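Local coordinates for protein CurJ (Moorea producens 3L, PDB 5TZ6) that serves as a polyketide synthase dehydratase domain of curacin biosynthesis, probably removing water, in vinylogous fashion, from a hydroxylated polyketide intermediate, here in an inactivated form, at residues F66-Q80 / A132-A144. The protein carries 1 engineered substitution. Residues are numbered along the deposited sequence; the frame is centred on the assembly and turned at random.
Sequences FAATECQIEDILFPQ and AVHATGKLSVANA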
loop_
_atom_site.group_PDB
_atom_site.type_symbol
_atom_site.label_atom_id
_atom_site.label_comp_id
_atom_site.label_asym_id
_atom_site.label_seq_id
_atom_site.Cartn_x
_atom_site.Cartn_y
_atom_site.Cartn_z
ATOM N N PHE A 66 -5.858 15.990 -0.434
ATOM C CA PHE A 66 -5.907 17.444 -0.421
ATOM C C PHE A 66 -5.927 17.965 1.015
ATOM O O PHE A 66 -6.291 17.256 1.957
ATOM C CB PHE A 66 -7.131 17.953 -1.184
ATOM C CG PHE A 66 -7.113 17.623 -2.653
ATOM C CD1 PHE A 66 -5.957 17.783 -3.399
ATOM C CD2 PHE A 66 -8.252 17.143 -3.285
ATOM C CE1 PHE A 66 -5.939 17.480 -4.749
ATOM C CE2 PHE A 66 -8.238 16.835 -4.634
ATOM C CZ PHE A 66 -7.082 17.003 -5.365
ATOM N N ALA A 67 -5.511 19.221 1.181
ATOM C CA ALA A 67 -5.643 19.863 2.484
ATOM C C ALA A 67 -7.024 20.474 2.693
ATOM O O ALA A 67 -7.490 20.560 3.835
ATOM C CB ALA A 67 -4.563 20.933 2.656
ATOM N N ALA A 68 -7.689 20.891 1.620
ATOM C CA ALA A 68 -8.995 21.530 1.693
ATOM C C ALA A 68 -10.120 20.493 1.717
ATOM O O ALA A 68 -9.922 19.304 1.449
ATOM C CB ALA A 68 -9.180 22.499 0.523
ATOM N N THR A 69 -11.322 20.965 2.047
ATOM C CA THR A 69 -12.500 20.114 2.175
ATOM C C THR A 69 -13.357 20.087 0.915
ATOM O O THR A 69 -13.925 19.041 0.584
ATOM C CB THR A 69 -13.361 20.568 3.362
ATOM O OG1 THR A 69 -14.530 19.744 3.450
ATOM C CG2 THR A 69 -13.794 22.010 3.185
ATOM N N GLU A 70 -13.482 21.215 0.215
ATOM C CA GLU A 70 -14.269 21.268 -1.010
ATOM C C GLU A 70 -13.471 20.666 -2.158
ATOM O O GLU A 70 -12.298 21.002 -2.349
ATOM C CB GLU A 70 -14.645 22.711 -1.360
ATOM C CG GLU A 70 -15.561 23.415 -0.366
ATOM C CD GLU A 70 -14.801 24.119 0.746
ATOM O OE1 GLU A 70 -13.560 24.241 0.649
ATOM O OE2 GLU A 70 -15.451 24.557 1.719
ATOM N N CYS A 71 -14.096 19.778 -2.923
ATOM C CA CYS A 71 -13.430 19.255 -4.105
ATOM C C CYS A 71 -14.467 18.865 -5.148
ATOM O O CYS A 71 -15.673 18.845 -4.890
ATOM C CB CYS A 71 -12.517 18.082 -3.755
ATOM S SG CYS A 71 -13.390 16.575 -3.461
ATOM N N GLN A 72 -13.977 18.552 -6.341
ATOM C CA GLN A 72 -14.837 18.305 -7.482
ATOM C C GLN A 72 -14.285 17.154 -8.304
ATOM O O GLN A 72 -13.065 17.004 -8.456
ATOM C CB GLN A 72 -14.978 19.551 -8.361
ATOM C CG GLN A 72 -13.673 20.042 -8.949
ATOM C CD GLN A 72 -13.839 21.329 -9.734
ATOM O OE1 GLN A 72 -14.859 22.011 -9.625
ATOM N NE2 GLN A 72 -12.826 21.675 -10.522
ATOM N N ILE A 73 -15.209 16.330 -8.795
ATOM C CA ILE A 73 -14.933 15.196 -9.662
ATOM C C ILE A 73 -15.613 15.486 -10.990
ATOM O O ILE A 73 -16.817 15.753 -11.022
ATOM C CB ILE A 73 -15.472 13.893 -9.048
ATOM C CG1 ILE A 73 -15.134 13.849 -7.553
ATOM C CG2 ILE A 73 -14.934 12.679 -9.805
ATOM C CD1 ILE A 73 -15.785 12.711 -6.803
ATOM N N GLU A 74 -14.861 15.422 -12.080
ATOM C CA GLU A 74 -15.365 15.845 -13.377
ATOM C C GLU A 74 -15.203 14.739 -14.408
ATOM O O GLU A 74 -14.332 13.872 -14.292
ATOM C CB GLU A 74 -14.664 17.117 -13.881
ATOM C CG GLU A 74 -15.044 18.378 -13.143
ATOM C CD GLU A 74 -14.109 19.524 -13.459
ATOM O OE1 GLU A 74 -12.930 19.466 -13.049
ATOM O OE2 GLU A 74 -14.544 20.476 -14.142
ATOM N N ASP A 75 -16.061 14.790 -15.425
ATOM C CA ASP A 75 -16.048 13.837 -16.529
ATOM C C ASP A 75 -15.992 12.400 -16.020
ATOM O O ASP A 75 -15.119 11.611 -16.393
ATOM C CB ASP A 75 -14.887 14.140 -17.472
ATOM C CG ASP A 75 -14.901 15.577 -17.947
ATOM O OD1 ASP A 75 -16.009 16.125 -18.143
ATOM O OD2 ASP A 75 -13.811 16.167 -18.109
ATOM N N ILE A 76 -16.940 12.071 -15.145
ATOM C CA ILE A 76 -17.034 10.740 -14.556
ATOM C C ILE A 76 -17.691 9.785 -15.542
ATOM O O ILE A 76 -18.743 10.093 -16.117
ATOM C CB ILE A 76 -17.837 10.787 -13.246
ATOM C CG1 ILE A 76 -17.253 11.827 -12.288
ATOM C CG2 ILE A 76 -17.910 9.403 -12.616
ATOM C CD1 ILE A 76 -18.180 12.174 -11.147
ATOM N N LEU A 77 -17.101 8.602 -15.704
ATOM C CA LEU A 77 -17.734 7.508 -16.426
ATOM C C LEU A 77 -17.628 6.246 -15.584
ATOM O O LEU A 77 -16.707 6.098 -14.772
ATOM C CB LEU A 77 -17.093 7.290 -17.802
ATOM C CG LEU A 77 -17.404 8.399 -18.808
ATOM C CD1 LEU A 77 -16.536 8.291 -20.069
ATOM C CD2 LEU A 77 -18.898 8.420 -19.144
ATOM N N PHE A 78 -18.582 5.332 -15.781
ATOM C CA PHE A 78 -18.639 4.055 -15.071
ATOM C C PHE A 78 -18.531 2.927 -16.092
ATOM O O PHE A 78 -19.550 2.371 -16.525
ATOM C CB PHE A 78 -19.926 3.949 -14.255
ATOM C CG PHE A 78 -20.117 5.081 -13.280
ATOM C CD1 PHE A 78 -19.342 5.170 -12.134
ATOM C CD2 PHE A 78 -21.075 6.052 -13.507
ATOM C CE1 PHE A 78 -19.516 6.217 -11.236
ATOM C CE2 PHE A 78 -21.258 7.096 -12.611
ATOM C CZ PHE A 78 -20.479 7.178 -11.471
ATOM N N PRO A 79 -17.317 2.573 -16.517
ATOM C CA PRO A 79 -17.194 1.593 -17.615
ATOM C C PRO A 79 -17.798 0.228 -17.314
ATOM O O PRO A 79 -18.382 -0.389 -18.212
ATOM C CB PRO A 79 -15.679 1.503 -17.839
ATOM C CG PRO A 79 -15.108 2.752 -17.228
ATOM C CD PRO A 79 -16.013 3.102 -16.082
ATOM N N GLN A 80 -17.690 -0.256 -16.078
ATOM C CA GLN A 80 -18.095 -1.617 -15.740
ATOM C C GLN A 80 -18.565 -1.666 -14.293
ATOM O O GLN A 80 -17.854 -1.210 -13.391
ATOM C CB GLN A 80 -16.936 -2.602 -15.936
ATOM C CG GLN A 80 -17.331 -4.065 -15.832
ATOM C CD GLN A 80 -16.182 -5.008 -16.138
ATOM O OE1 GLN A 80 -15.203 -4.629 -16.783
ATOM N NE2 GLN A 80 -16.287 -6.242 -15.655
ATOM N N ALA A 132 -10.692 -5.044 -13.544
ATOM C CA ALA A 132 -11.803 -4.312 -14.130
ATOM C C ALA A 132 -11.740 -2.850 -13.715
ATOM O O ALA A 132 -11.282 -2.517 -12.619
ATOM C CB ALA A 132 -13.148 -4.911 -13.711
ATOM N N VAL A 133 -12.200 -1.976 -14.609
ATOM C CA VAL A 133 -12.294 -0.546 -14.336
ATOM C C VAL A 133 -13.749 -0.206 -14.036
ATOM O O VAL A 133 -14.652 -0.518 -14.827
ATOM C CB VAL A 133 -11.760 0.283 -15.516
ATOM C CG1 VAL A 133 -11.891 1.765 -15.222
ATOM C CG2 VAL A 133 -10.311 -0.080 -15.799
ATOM N N HIS A 134 -13.982 0.423 -12.887
ATOM C CA HIS A 134 -15.328 0.761 -12.460
ATOM C C HIS A 134 -15.632 2.245 -12.504
ATOM O O HIS A 134 -16.811 2.612 -12.576
ATOM C CB HIS A 134 -15.572 0.244 -11.037
ATOM C CG HIS A 134 -15.274 -1.211 -10.881
ATOM N ND1 HIS A 134 -15.875 -2.177 -11.660
ATOM C CD2 HIS A 134 -14.428 -1.868 -10.051
ATOM C CE1 HIS A 134 -15.420 -3.367 -11.309
ATOM N NE2 HIS A 134 -14.540 -3.206 -10.337
ATOM N N ALA A 135 -14.615 3.104 -12.481
ATOM C CA ALA A 135 -14.916 4.518 -12.664
ATOM C C ALA A 135 -13.664 5.230 -13.133
ATOM O O ALA A 135 -12.551 4.832 -12.801
ATOM C CB ALA A 135 -15.447 5.159 -11.372
ATOM N N THR A 136 -13.856 6.275 -13.927
ATOM C CA THR A 136 -12.740 7.068 -14.407
ATOM C C THR A 136 -13.144 8.526 -14.356
ATOM O O THR A 136 -14.334 8.854 -14.361
ATOM C CB THR A 136 -12.337 6.664 -15.831
ATOM O OG1 THR A 136 -13.464 6.806 -16.700
ATOM C CG2 THR A 136 -11.908 5.218 -15.849
ATOM N N GLY A 137 -12.150 9.404 -14.293
ATOM C CA GLY A 137 -12.454 10.816 -14.438
ATOM C C GLY A 137 -11.324 11.681 -13.907
ATOM O O GLY A 137 -10.181 11.251 -13.836
ATOM N N LYS A 138 -11.688 12.904 -13.526
ATOM C CA LYS A 138 -10.736 13.910 -13.080
ATOM C C LYS A 138 -11.132 14.407 -11.695
ATOM O O LYS A 138 -12.309 14.435 -11.342
ATOM C CB LYS A 138 -10.678 15.059 -14.103
ATOM C CG LYS A 138 -10.119 16.376 -13.622
ATOM C CD LYS A 138 -9.586 17.163 -14.809
ATOM C CE LYS A 138 -10.685 17.399 -15.844
ATOM N NZ LYS A 138 -11.330 18.732 -15.727
ATOM N N LEU A 139 -10.140 14.794 -10.902
ATOM C CA LEU A 139 -10.351 15.063 -9.485
ATOM C C LEU A 139 -9.487 16.241 -9.076
ATOM O O LEU A 139 -8.270 16.206 -9.267
ATOM C CB LEU A 139 -10.001 13.827 -8.653
ATOM C CG LEU A 139 -9.938 13.948 -7.137
ATOM C CD1 LEU A 139 -11.314 14.273 -6.589
ATOM C CD2 LEU A 139 -9.400 12.652 -6.554
ATOM N N SER A 140 -10.096 17.275 -8.504
ATOM C CA SER A 140 -9.304 18.437 -8.134
ATOM C C SER A 140 -9.989 19.177 -7.000
ATOM O O SER A 140 -11.168 18.965 -6.713
ATOM C CB SER A 140 -9.101 19.393 -9.313
ATOM O OG SER A 140 -10.324 20.014 -9.679
ATOM N N VAL A 141 -9.235 20.085 -6.377
ATOM C CA VAL A 141 -9.814 20.915 -5.333
ATOM C C VAL A 141 -10.848 21.852 -5.948
ATOM O O VAL A 141 -10.867 22.109 -7.157
ATOM C CB VAL A 141 -8.721 21.699 -4.586
ATOM C CG1 VAL A 141 -9.294 22.370 -3.348
ATOM C CG2 VAL A 141 -7.575 20.776 -4.208
ATOM N N ALA A 142 -11.749 22.335 -5.106
ATOM C CA ALA A 142 -12.741 23.306 -5.523
ATOM C C ALA A 142 -12.844 24.363 -4.438
ATOM O O ALA A 142 -12.179 24.286 -3.399
ATOM C CB ALA A 142 -14.096 22.643 -5.789
ATOM N N ASN A 143 -13.674 25.363 -4.689
ATOM C CA ASN A 143 -13.931 26.445 -3.755
ATOM C C ASN A 143 -15.380 26.400 -3.286
ATOM O O ASN A 143 -16.227 25.704 -3.858
ATOM C CB ASN A 143 -13.596 27.800 -4.387
ATOM C CG ASN A 143 -13.915 27.841 -5.864
ATOM O OD1 ASN A 143 -15.077 27.892 -6.259
ATOM N ND2 ASN A 143 -12.875 27.811 -6.694
ATOM N N ALA A 144 -15.652 27.139 -2.215
ATOM C CA ALA A 144 -16.991 27.187 -1.656
ATOM C C ALA A 144 -17.880 28.072 -2.518
ATOM O O ALA A 144 -17.418 29.022 -3.153
ATOM C CB ALA A 144 -16.960 27.707 -0.219
HETATM O O HOH W 1 -19.169 1.351 -12.040
HETATM O O HOH W 2 -13.776 -2.715 -17.277
#
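Gln72 and Ser140 form a hydrogen-bonded antiparallel pair, Gln72 N to Ser140 O being 2.9 Å, and their side chains repeat the link: Gln72 NE2 donates to Ser140 OG at 3.1 Å. With CG between backbone N and carbonyl carbon (chi1 61°) and the chain extended beyond, the amide reaches across to the hydroxyl on the partner strand. Replacing the glutamine by an alanine removes this amide and would probably leave Ser140 OG without its side-chain donor from across the pair. Next along the same face, Lys138 bends back so that NZ meets Glu74 OE1 at 3.2 Å, a salt bridge whose hydrogen bond is weak. The register then slips by one residue, a beta bulge; Gly137 lies here, where a CB would fall 2.8 Å from Glu74 O. Beyond it, His134 ND1 donates to Gln80 O (2.8 Å), the acceptor within 4° of the ring plane. At the other end Val141 CG2 sits over the Phe66 ring, 3.5 Å from its centroid and 13° off its normal, a CH-pi contact. Farther out, His134 NE2 is hydrogen-bonded to Ser109 OG. Strand 132-141 lies between strands 102-110 and 71-77, the latter also pairing with strand 239-250; Cys71 and Ile73 pack on helix 51-65, consistent with the helix wrapped by the sheet of the first of two hotdogs, as in polyketide synthase dehydratases.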